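Long-range contacts in putative exonuclease (Eubacterium rectale, PDB 3L0A), which binds a zinc ion and is probably a hydrolase, perhaps a nuclease, of the PDDEXK clan: residues L57-Y61 with F73-N77; F124-W128 with V221-M225; W128-M132 with V176-V181; A148-D152 with D203-I207. All coordinates share one frame; numbering follows the deposited sequence.

Interaction 1. Residues L57-Y61 with F73-N77; sequences LVGSY and FKKDN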
loop_
_atom_site.group_PDB
_atom_site.type_symbol
_atom_site.label_atom_id
_atom_site.label_comp_id
_atom_site.label_asym_id
_atom_site.label_seq_id
_atom_site.Cartn_x
_atom_site.Cartn_y
_atom_site.Cartn_z
ATOM N N LEU A 57 11.762 17.437 4.705
ATOM C CA LEU A 57 12.130 18.478 3.789
ATOM C C LEU A 57 10.918 19.299 3.321
ATOM O O LEU A 57 11.007 20.516 3.344
ATOM C CB LEU A 57 12.885 17.920 2.614
ATOM C CG LEU A 57 14.354 17.586 2.892
ATOM C CD1 LEU A 57 14.888 16.787 1.727
ATOM C CD2 LEU A 57 15.154 18.821 3.099
ATOM N N VAL A 58 9.808 18.667 2.920
ATOM C CA VAL A 58 8.595 19.444 2.663
ATOM C C VAL A 58 8.294 20.370 3.844
ATOM O O VAL A 58 8.259 21.571 3.696
ATOM C CB VAL A 58 7.384 18.587 2.342
ATOM C CG1 VAL A 58 6.132 19.375 2.518
ATOM C CG2 VAL A 58 7.475 18.039 0.898
ATOM N N GLY A 59 8.138 19.805 5.029
ATOM C CA GLY A 59 7.876 20.573 6.226
ATOM C C GLY A 59 8.846 21.689 6.520
ATOM O O GLY A 59 8.388 22.759 6.933
ATOM N N SER A 60 10.159 21.489 6.341
ATOM C CA SER A 60 11.120 22.604 6.553
ATOM C C SER A 60 11.002 23.724 5.455
ATOM O O SER A 60 11.312 24.927 5.699
ATOM C CB SER A 60 12.591 22.148 6.628
ATOM O OG SER A 60 12.936 21.540 7.865
ATOM N N TYR A 61 10.552 23.331 4.269
ATOM C CA TYR A 61 10.415 24.267 3.158
ATOM C C TYR A 61 9.370 25.286 3.546
ATOM O O TYR A 61 9.560 26.493 3.365
ATOM C CB TYR A 61 9.973 23.524 1.886
ATOM C CG TYR A 61 9.900 24.361 0.611
ATOM C CD1 TYR A 61 8.748 25.051 0.263
ATOM C CD2 TYR A 61 10.966 24.422 -0.264
ATOM C CE1 TYR A 61 8.666 25.766 -0.938
ATOM C CE2 TYR A 61 10.895 25.124 -1.459
ATOM C CZ TYR A 61 9.745 25.807 -1.789
ATOM O OH TYR A 61 9.701 26.543 -2.961
ATOM N N PHE A 73 17.321 28.344 2.475
ATOM C CA PHE A 73 16.943 26.927 2.531
ATOM C C PHE A 73 17.228 26.201 1.200
ATOM O O PHE A 73 17.761 25.062 1.159
ATOM C CB PHE A 73 15.479 26.766 2.860
ATOM C CG PHE A 73 15.073 25.345 3.032
ATOM C CD1 PHE A 73 15.323 24.688 4.211
ATOM C CD2 PHE A 73 14.452 24.662 2.020
ATOM C CE1 PHE A 73 14.969 23.367 4.374
ATOM C CE2 PHE A 73 14.072 23.342 2.179
ATOM C CZ PHE A 73 14.339 22.690 3.364
ATOM N N LYS A 74 16.854 26.859 0.110
ATOM C CA LYS A 74 17.015 26.273 -1.195
ATOM C C LYS A 74 18.493 26.079 -1.523
ATOM O O LYS A 74 18.883 25.065 -2.084
ATOM C CB LYS A 74 16.351 27.163 -2.220
ATOM C CG LYS A 74 14.852 26.990 -2.231
ATOM C CD LYS A 74 14.209 28.015 -3.113
ATOM C CE LYS A 74 12.842 27.581 -3.592
ATOM N NZ LYS A 74 12.131 28.734 -4.249
ATOM N N LYS A 75 19.308 27.061 -1.159
ATOM C CA LYS A 75 20.745 26.964 -1.332
ATOM C C LYS A 75 21.330 25.782 -0.550
ATOM O O LYS A 75 22.160 25.036 -1.084
ATOM C CB LYS A 75 21.432 28.291 -0.949
ATOM C CG LYS A 75 21.503 29.296 -2.105
ATOM C CD LYS A 75 21.632 30.743 -1.607
ATOM C CE LYS A 75 21.984 31.759 -2.711
ATOM N NZ LYS A 75 21.764 33.200 -2.263
ATOM N N ASP A 76 20.868 25.570 0.679
ATOM C CA ASP A 76 21.457 24.527 1.531
ATOM C C ASP A 76 20.965 23.123 1.216
ATOM O O ASP A 76 21.537 22.167 1.739
ATOM C CB ASP A 76 21.158 24.771 3.017
ATOM C CG ASP A 76 21.822 26.008 3.575
ATOM O OD1 ASP A 76 22.895 26.431 3.082
ATOM O OD2 ASP A 76 21.245 26.567 4.536
ATOM N N ASN A 77 19.891 23.010 0.429
ATOM C CA ASN A 77 19.206 21.733 0.120
ATOM C C ASN A 77 18.920 21.528 -1.402
ATOM O O ASN A 77 17.754 21.355 -1.836
ATOM C CB ASN A 77 17.883 21.637 0.875
ATOM C CG ASN A 77 18.021 21.832 2.379
ATOM O OD1 ASN A 77 18.250 20.881 3.108
ATOM N ND2 ASN A 77 17.788 23.081 2.861
#

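Interaction 2. Residues F124-W128 with V221-M225; sequences FGAKW and VEMNM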
loop_
_atom_site.group_PDB
_atom_site.type_symbol
_atom_site.label_atom_id
_atom_site.label_comp_id
_atom_site.label_asym_id
_atom_site.label_seq_id
_atom_site.Cartn_x
_atom_site.Cartn_y
_atom_site.Cartn_z
ATOM N N PHE A 124 13.376 18.016 35.107
ATOM C CA PHE A 124 13.593 16.614 35.406
ATOM C C PHE A 124 15.053 16.163 35.292
ATOM O O PHE A 124 15.301 14.993 34.944
ATOM C CB PHE A 124 12.760 15.724 34.467
ATOM C CG PHE A 124 11.313 16.092 34.365
ATOM C CD1 PHE A 124 10.582 16.464 35.476
ATOM C CD2 PHE A 124 10.658 15.993 33.141
ATOM C CE1 PHE A 124 9.236 16.791 35.365
ATOM C CE2 PHE A 124 9.332 16.293 33.024
ATOM C CZ PHE A 124 8.615 16.696 34.138
ATOM N N GLY A 125 16.012 17.053 35.548
ATOM C CA GLY A 125 17.434 16.653 35.564
ATOM C C GLY A 125 18.348 17.401 34.602
ATOM O O GLY A 125 19.492 17.676 34.931
ATOM N N ALA A 126 17.855 17.770 33.430
ATOM C CA ALA A 126 18.711 18.425 32.426
ATOM C C ALA A 126 18.244 19.839 32.089
ATOM O O ALA A 126 17.129 20.252 32.430
ATOM C CB ALA A 126 18.780 17.573 31.121
ATOM N N LYS A 127 19.121 20.559 31.395
ATOM C CA LYS A 127 18.736 21.752 30.666
ATOM C C LYS A 127 18.009 21.265 29.399
ATOM O O LYS A 127 18.359 20.208 28.868
ATOM C CB LYS A 127 19.982 22.553 30.266
ATOM C CG LYS A 127 20.937 22.894 31.389
ATOM C CD LYS A 127 22.125 23.747 30.904
ATOM C CE LYS A 127 21.815 25.251 30.954
ATOM N NZ LYS A 127 23.014 26.130 30.687
ATOM N N TRP A 128 17.010 22.018 28.924
ATOM C CA TRP A 128 16.297 21.729 27.662
ATOM C C TRP A 128 16.334 22.925 26.706
ATOM O O TRP A 128 16.627 24.035 27.122
ATOM C CB TRP A 128 14.829 21.407 27.928
ATOM C CG TRP A 128 14.554 20.092 28.598
ATOM C CD1 TRP A 128 14.918 19.726 29.862
ATOM C CD2 TRP A 128 13.815 18.992 28.058
ATOM N NE1 TRP A 128 14.476 18.457 30.138
ATOM C CE2 TRP A 128 13.795 17.977 29.054
ATOM C CE3 TRP A 128 13.191 18.752 26.826
ATOM C CZ2 TRP A 128 13.168 16.724 28.856
ATOM C CZ3 TRP A 128 12.563 17.497 26.611
ATOM C CH2 TRP A 128 12.556 16.505 27.631
ATOM N N VAL A 221 7.055 11.889 30.468
ATOM C CA VAL A 221 8.410 12.418 30.292
ATOM C C VAL A 221 9.189 12.283 31.586
ATOM O O VAL A 221 10.304 11.748 31.586
ATOM C CB VAL A 221 8.404 13.894 29.847
ATOM C CG1 VAL A 221 9.812 14.446 29.825
ATOM C CG2 VAL A 221 7.767 14.011 28.485
ATOM N N GLU A 222 8.575 12.743 32.676
ATOM C CA GLU A 222 9.151 12.610 34.016
ATOM C C GLU A 222 9.533 11.183 34.377
ATOM O O GLU A 222 10.593 10.981 34.965
ATOM C CB GLU A 222 8.192 13.157 35.095
ATOM C CG GLU A 222 8.807 13.293 36.518
ATOM C CD GLU A 222 7.852 13.946 37.527
ATOM O OE1 GLU A 222 6.665 14.148 37.162
ATOM O OE2 GLU A 222 8.288 14.268 38.680
HETATM N N MSE A 223 8.686 10.202 34.038
HETATM C CA MSE A 223 8.954 8.790 34.418
HETATM C C MSE A 223 10.135 8.198 33.656
HETATM O O MSE A 223 10.853 7.359 34.186
HETATM C CB MSE A 223 7.733 7.866 34.209
HETATM C CG MSE A 223 6.505 8.135 35.087
HETATM SE SE MSE A 223 6.778 8.273 37.033
HETATM C CE MSE A 223 6.924 10.219 37.317
ATOM N N ASN A 224 10.304 8.622 32.402
ATOM C CA ASN A 224 11.340 8.083 31.515
ATOM C C ASN A 224 12.679 8.793 31.597
ATOM O O ASN A 224 13.689 8.205 31.219
ATOM C CB ASN A 224 10.868 8.129 30.080
ATOM C CG ASN A 224 9.812 7.098 29.792
ATOM O OD1 ASN A 224 8.709 7.429 29.386
ATOM N ND2 ASN A 224 10.137 5.844 30.024
HETATM N N MSE A 225 12.712 10.037 32.074
HETATM C CA MSE A 225 13.954 10.809 31.991
HETATM C C MSE A 225 15.125 10.214 32.793
HETATM O O MSE A 225 16.268 10.307 32.333
HETATM C CB MSE A 225 13.753 12.287 32.387
HETATM C CG MSE A 225 13.210 13.160 31.290
HETATM SE SE MSE A 225 14.447 13.282 29.861
HETATM C CE MSE A 225 15.802 14.310 30.722
#

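Interaction 3. Residues W128-M132 with V176-V181; sequences WKIKM and VYQEIV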
loop_
_atom_site.group_PDB
_atom_site.type_symbol
_atom_site.label_atom_id
_atom_site.label_comp_id
_atom_site.label_asym_id
_atom_site.label_seq_id
_atom_site.Cartn_x
_atom_site.Cartn_y
_atom_site.Cartn_z
ATOM N N TRP A 128 17.010 22.018 28.924
ATOM C CA TRP A 128 16.297 21.729 27.662
ATOM C C TRP A 128 16.334 22.925 26.706
ATOM O O TRP A 128 16.627 24.035 27.122
ATOM C CB TRP A 128 14.829 21.407 27.928
ATOM C CG TRP A 128 14.554 20.092 28.598
ATOM C CD1 TRP A 128 14.918 19.726 29.862
ATOM C CD2 TRP A 128 13.815 18.992 28.058
ATOM N NE1 TRP A 128 14.476 18.457 30.138
ATOM C CE2 TRP A 128 13.795 17.977 29.054
ATOM C CE3 TRP A 128 13.191 18.752 26.826
ATOM C CZ2 TRP A 128 13.168 16.724 28.856
ATOM C CZ3 TRP A 128 12.563 17.497 26.611
ATOM C CH2 TRP A 128 12.556 16.505 27.631
ATOM N N LYS A 129 16.022 22.690 25.431
ATOM C CA LYS A 129 15.835 23.770 24.454
ATOM C C LYS A 129 14.567 23.539 23.649
ATOM O O LYS A 129 14.191 22.416 23.425
ATOM C CB LYS A 129 17.002 23.853 23.476
ATOM C CG LYS A 129 17.383 22.549 22.795
ATOM C CD LYS A 129 18.586 22.801 21.884
ATOM C CE LYS A 129 19.190 21.527 21.258
ATOM N NZ LYS A 129 18.697 21.276 19.871
ATOM N N ILE A 130 13.920 24.627 23.246
ATOM C CA ILE A 130 12.765 24.579 22.332
ATOM C C ILE A 130 12.917 25.663 21.272
ATOM O O ILE A 130 13.649 26.647 21.471
ATOM C CB ILE A 130 11.416 24.762 23.074
ATOM C CG1 ILE A 130 11.369 26.126 23.778
ATOM C CG2 ILE A 130 11.187 23.619 24.113
ATOM C CD1 ILE A 130 9.968 26.752 23.816
ATOM N N LYS A 131 12.223 25.468 20.157
ATOM C CA LYS A 131 12.187 26.405 19.043
ATOM C C LYS A 131 10.769 26.346 18.459
ATOM O O LYS A 131 10.360 25.316 17.942
ATOM C CB LYS A 131 13.221 26.044 17.979
ATOM C CG LYS A 131 13.431 27.148 16.978
ATOM C CD LYS A 131 14.663 26.972 16.079
ATOM C CE LYS A 131 14.447 25.844 15.086
ATOM N NZ LYS A 131 15.155 26.123 13.807
HETATM N N MSE A 132 10.008 27.428 18.558
HETATM C CA MSE A 132 8.555 27.388 18.287
HETATM C C MSE A 132 8.247 28.032 16.926
HETATM O O MSE A 132 8.781 29.083 16.600
HETATM C CB MSE A 132 7.805 28.135 19.406
HETATM C CG MSE A 132 8.085 27.666 20.838
HETATM SE SE MSE A 132 7.145 28.778 22.159
HETATM C CE MSE A 132 8.532 30.123 22.397
ATOM N N VAL A 176 6.082 20.234 26.812
ATOM C CA VAL A 176 7.419 20.749 27.115
ATOM C C VAL A 176 7.489 22.196 26.702
ATOM O O VAL A 176 7.823 23.070 27.510
ATOM C CB VAL A 176 8.512 19.960 26.379
ATOM C CG1 VAL A 176 9.849 20.694 26.434
ATOM C CG2 VAL A 176 8.633 18.580 26.977
ATOM N N TYR A 177 7.083 22.465 25.469
ATOM C CA TYR A 177 7.035 23.840 24.961
ATOM C C TYR A 177 6.315 24.770 25.958
ATOM O O TYR A 177 6.875 25.774 26.355
ATOM C CB TYR A 177 6.341 23.889 23.591
ATOM C CG TYR A 177 7.194 23.483 22.380
ATOM C CD1 TYR A 177 8.186 22.511 22.470
ATOM C CD2 TYR A 177 6.966 24.044 21.139
ATOM C CE1 TYR A 177 8.950 22.162 21.384
ATOM C CE2 TYR A 177 7.734 23.697 20.041
ATOM C CZ TYR A 177 8.725 22.736 20.171
ATOM O OH TYR A 177 9.469 22.356 19.069
ATOM N N GLN A 178 5.105 24.386 26.385
ATOM C CA GLN A 178 4.309 25.121 27.378
ATOM C C GLN A 178 5.057 25.413 28.683
ATOM O O GLN A 178 5.060 26.564 29.194
ATOM C CB GLN A 178 3.037 24.318 27.710
ATOM C CG GLN A 178 1.983 25.045 28.596
ATOM C CD GLN A 178 0.724 24.202 28.834
ATOM O OE1 GLN A 178 0.796 23.109 29.399
ATOM N NE2 GLN A 178 -0.438 24.713 28.388
ATOM N N GLU A 179 5.642 24.366 29.244
ATOM C CA GLU A 179 6.364 24.443 30.498
ATOM C C GLU A 179 7.605 25.308 30.394
ATOM O O GLU A 179 7.857 26.088 31.309
ATOM C CB GLU A 179 6.728 23.031 30.991
ATOM C CG GLU A 179 7.742 22.923 32.142
ATOM C CD GLU A 179 7.364 23.702 33.399
ATOM O OE1 GLU A 179 6.175 24.081 33.586
ATOM O OE2 GLU A 179 8.281 23.930 34.226
ATOM N N ILE A 180 8.386 25.187 29.322
ATOM C CA ILE A 180 9.605 26.006 29.177
ATOM C C ILE A 180 9.259 27.488 29.025
ATOM O O ILE A 180 9.892 28.319 29.666
ATOM C CB ILE A 180 10.542 25.530 28.042
ATOM C CG1 ILE A 180 10.995 24.080 28.289
ATOM C CG2 ILE A 180 11.785 26.387 27.930
ATOM C CD1 ILE A 180 11.879 23.886 29.510
ATOM N N VAL A 181 8.239 27.813 28.220
ATOM C CA VAL A 181 7.702 29.189 28.148
ATOM C C VAL A 181 7.292 29.652 29.560
ATOM O O VAL A 181 7.548 30.801 29.966
ATOM C CB VAL A 181 6.485 29.301 27.144
ATOM C CG1 VAL A 181 5.806 30.660 27.194
ATOM C CG2 VAL A 181 6.904 28.964 25.652
HETATM O O HOH W 1 12.319 22.311 19.356
#

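Interaction 4. Residues A148-D152 with D203-I207; sequences ASITD and DIRII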
loop_
_atom_site.group_PDB
_atom_site.type_symbol
_atom_site.label_atom_id
_atom_site.label_comp_id
_atom_site.label_asym_id
_atom_site.label_seq_id
_atom_site.Cartn_x
_atom_site.Cartn_y
_atom_site.Cartn_z
ATOM N N ALA A 148 0.182 13.747 6.092
ATOM C CA ALA A 148 -0.657 13.030 5.124
ATOM C C ALA A 148 -2.135 13.199 5.427
ATOM O O ALA A 148 -2.976 13.421 4.512
ATOM C CB ALA A 148 -0.267 11.479 5.079
ATOM N N SER A 149 -2.461 13.111 6.709
ATOM C CA SER A 149 -3.845 13.186 7.195
ATOM C C SER A 149 -3.967 13.726 8.604
ATOM O O SER A 149 -3.196 13.359 9.492
ATOM C CB SER A 149 -4.500 11.784 7.189
ATOM O OG SER A 149 -5.931 11.893 7.207
ATOM N N ILE A 150 -4.974 14.589 8.792
ATOM C CA ILE A 150 -5.441 15.040 10.094
ATOM C C ILE A 150 -6.472 14.086 10.715
ATOM O O ILE A 150 -6.436 13.820 11.906
ATOM C CB ILE A 150 -6.116 16.436 9.953
ATOM C CG1 ILE A 150 -5.061 17.521 9.647
ATOM C CG2 ILE A 150 -6.916 16.754 11.169
ATOM C CD1 ILE A 150 -5.650 18.869 9.200
ATOM N N THR A 151 -7.405 13.583 9.906
ATOM C CA THR A 151 -8.546 12.782 10.409
ATOM C C THR A 151 -8.299 11.279 10.578
ATOM O O THR A 151 -9.060 10.612 11.282
ATOM C CB THR A 151 -9.735 12.918 9.475
ATOM O OG1 THR A 151 -9.276 12.645 8.159
ATOM C CG2 THR A 151 -10.286 14.333 9.525
ATOM N N ASP A 152 -7.265 10.738 9.926
ATOM C CA ASP A 152 -6.965 9.319 10.042
ATOM C C ASP A 152 -6.578 8.958 11.457
ATOM O O ASP A 152 -5.708 9.598 12.059
ATOM C CB ASP A 152 -5.865 8.880 9.088
ATOM C CG ASP A 152 -6.375 8.621 7.641
ATOM O OD1 ASP A 152 -7.584 8.696 7.318
ATOM O OD2 ASP A 152 -5.524 8.342 6.800
ATOM N N ASP A 203 -6.496 19.496 3.461
ATOM C CA ASP A 203 -7.321 19.666 4.652
ATOM C C ASP A 203 -6.609 20.653 5.544
ATOM O O ASP A 203 -5.451 20.445 5.830
ATOM C CB ASP A 203 -7.393 18.311 5.371
ATOM C CG ASP A 203 -8.583 18.168 6.297
ATOM O OD1 ASP A 203 -9.527 18.943 6.206
ATOM O OD2 ASP A 203 -8.569 17.231 7.116
ATOM N N ILE A 204 -7.273 21.707 5.993
ATOM C CA ILE A 204 -6.696 22.620 6.986
ATOM C C ILE A 204 -7.539 22.689 8.271
ATOM O O ILE A 204 -8.787 22.788 8.181
ATOM C CB ILE A 204 -6.519 24.106 6.458
ATOM C CG1 ILE A 204 -7.873 24.836 6.355
ATOM C CG2 ILE A 204 -5.710 24.142 5.148
ATOM C CD1 ILE A 204 -7.852 26.142 5.605
ATOM N N ARG A 205 -6.842 22.697 9.431
ATOM C CA ARG A 205 -7.432 22.792 10.777
ATOM C C ARG A 205 -6.471 23.452 11.747
ATOM O O ARG A 205 -5.271 23.192 11.697
ATOM C CB ARG A 205 -7.695 21.396 11.381
ATOM C CG ARG A 205 -8.767 20.551 10.762
ATOM C CD ARG A 205 -10.104 21.167 10.812
ATOM N NE ARG A 205 -11.116 20.292 10.212
ATOM C CZ ARG A 205 -12.423 20.580 10.206
ATOM N NH1 ARG A 205 -12.873 21.707 10.753
ATOM N NH2 ARG A 205 -13.290 19.740 9.657
ATOM N N ILE A 206 -7.012 24.235 12.672
ATOM C CA ILE A 206 -6.337 24.606 13.920
ATOM C C ILE A 206 -6.801 23.640 15.009
ATOM O O ILE A 206 -7.997 23.535 15.266
ATOM C CB ILE A 206 -6.688 26.057 14.329
ATOM C CG1 ILE A 206 -6.089 27.067 13.343
ATOM C CG2 ILE A 206 -6.125 26.383 15.692
ATOM C CD1 ILE A 206 -4.504 26.872 13.082
ATOM N N ILE A 207 -5.885 22.897 15.636
ATOM C CA ILE A 207 -6.265 21.913 16.652
ATOM C C ILE A 207 -5.695 22.294 18.029
ATOM O O ILE A 207 -4.477 22.288 18.215
ATOM C CB ILE A 207 -5.763 20.535 16.293
ATOM C CG1 ILE A 207 -6.222 20.153 14.889
ATOM C CG2 ILE A 207 -6.241 19.471 17.326
ATOM C CD1 ILE A 207 -5.176 19.565 14.032
HETATM O O HOH W 2 -7.107 15.257 6.893
#

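Interaction 1. Residues L57-Y61 with F73-N77
F73 packs its ring against the side of helix 54-67, over the backbone between S60 and Y61. Y61 CA sits over one ring face, 4.3 Å from the F73 ring centroid and 26° off the normal, a CH-pi contact. S60 CB meets the rim at F73 CE1, 3.5 Å away. L57 CD2 reaches F73 CZ obliquely at 4.0 Å and also touches N77 OD1. The Y61 ring turns its edge to F73, with Y61 CD2 4.1 Å from F73 CE2. The F73 side chain leaves its helix with CG anti to the backbone N (chi1 -176°), which points the ring at helix 54-67. N77 covers the opposite ring face: its ND2 lies 3.1 Å above the F73 plane, over the centre. That amide is fixed by a hydrogen bond from N77 ND2 to F73 O of 2.6 Å, nearly straight at 164°. The ring is thus sandwiched between the neighbouring helix and its own helix end. Further out, the extended K74 chain brings CE within 3.4 Å of Y61 OH, whose hydrogen-bond partner is E95. F91 of helix 89-102 backs L57. The arrangement is a helical hairpin at the surface of the PDDEXK-like domain, its two successive helices packed chiefly through the F73 ring.

Interaction 2. Residues F124-W128 with V221-M225
The F124 ring has the E222 side chain over one face and V221 at its edge. The setting is helix-on-sheet packing: helix 211-232 faces the beta hairpin of strands 114-123 and 126-136, at its F124-G125 turn and the start of the second strand. The helix stands off that strand, with 13.1 Å between the segment axes, and the long side chains of F124, W128 and M225 bridge the distance. E222 CB lies 3.8 Å from the F124 ring centroid, 15° off the normal, a CH-pi contact. Beyond it the extended E222 chain passes over the rim, and its carboxylate plane is only 10° from that of the ring. V221 CG1 comes near the ring plane, 3.7 Å from F124 CE2. The second flat group, the W128 indole, is met obliquely by V221 CG1 and by the selenium of selenomethionine M225, a Met-aromatic contact. The turn bends through positive phi at both residues, and from it F124 points toward the helix. Its CB also rests on M225 CG, 4.1 Å away. With an alanine here, the CH-pi cover of E222 would probably be lost and a gap would be likely to open beside V221 and the hairpin turn. Deeper in, the indole is fixed by its NE1, which is hydrogen-bonded to L123 O on the same hairpin. Y24 of helix 21-28 backs both V221 and M225. The M225 chain is bent at chi2 (-65°) and chi3, which turns its end toward the strand. There M225 CE approaches A126 CB at 4.4 Å, while M225 SE lies 3.8 Å from W128 CZ2.

Interaction 3. Residues W128-M132 with V176-V181
I130 and Y177 mark where strand 128-132 and helix 176-181 come together: their CA atoms are 6.3 Å apart, and the segment axes approach to 9.0 Å at an angle of 105°. The I130 side chain lies over one face of the Y177 ring. Its CB stands 3.9 Å above the ring plane, offset toward the rim, and I130 CG2 touches Y177 CD1 at 3.6 Å. I130 CG1 sits between the backbone N and the carbonyl carbon (chi1 61°). This rotamer sends it along the helix to I180 CG2, and leaves CG2 for the tyrosine and for V176 CG1. On the same side of the ring as I130, selenomethionine M132 runs past it, with CG 3.8 Å from Y177 CD2. Its bent end brings M132 SE to V181 CG2 at 3.5 Å. At the far end, V176 CG1 meets W128 CE3 obliquely at 3.9 Å. The chief polar group is the Y177 hydroxyl. It is hydrogen-bonded to Q173 and to a Tris molecule, probably from the crystallisation liquor, and a water 2.9 Å from Y177 OH makes a weak link to K131 N. With a leucine here, I130 would probably lose its flat cover, and Q173 and the water would be left without the hydroxyl. I141 of strand 140-147 closes the packing beside Y177 and M132. Helix 170-185 also links strands 140-147 and 191-197, parallel neighbours, as a beta-alpha-beta crossover. The contact is therefore alpha/beta core packing, consistent with the alpha-beta-beta-beta-alpha-beta core of PDDEXK proteins.

Interaction 4. Residues A148-D152 with D203-I207
The loop that follows strand 140-147 inserts I150 against strand 204-209, a strand of the main mixed sheet. The I150 side chain carries the contact. CG1 is anti to the carbonyl carbon (chi1 -70°), the start of an extended chain that sets CD1 beside the backbone where strand 204-209 begins. I150 CD1 lies 3.7 Å from D203 O and 3.9 Å from R205 CG, where the arginine chain crosses at about a right angle. The other branch, I150 CG2, faces I207 CD1 more loosely at 4.4 Å. The D203 carboxylate stands beside I150, with OD2 3.8 Å from I150 CB. A water joins the two segments: it accepts from I150 N at 2.9 Å and donates to D203 OD2 over a short 2.5 Å. This satisfies the loop NH next to the apolar contact. The loop is itself tied by an ST motif, D152 N to S149 OG, 3.2 Å. The other carboxylate oxygen, D203 OD1, forms a salt bridge with R251 of the second subunit, and L262 of that subunit packs on I150. I207 pairs with a strand of the same neighbour in a parallel ladder. The contact thus backs a subunit interface at which the beta sheet runs on into the second subunit.

Interactions 2 and 3 share W128 and strand 126-136, and their centres are 13 Å apart. Helices 211-232 and 170-185 pack against this one strand. Interactions 3 and 4 are both buried. Interaction 3 is almost wholly aliphatic and aromatic, whereas interaction 4 mixes one isoleucine with water, carboxylate and a neighbouring subunit. Interaction 4 reaches the same sheet through strand 204-209, about 23 Å from interaction 3 between centres. Interaction 2 is partly buried and ends in an exposed glutamate over a ring. Interaction 1 is a surface contact that joins two successive helices. It touches none of the others, and lies across the chain's centre from interaction 2.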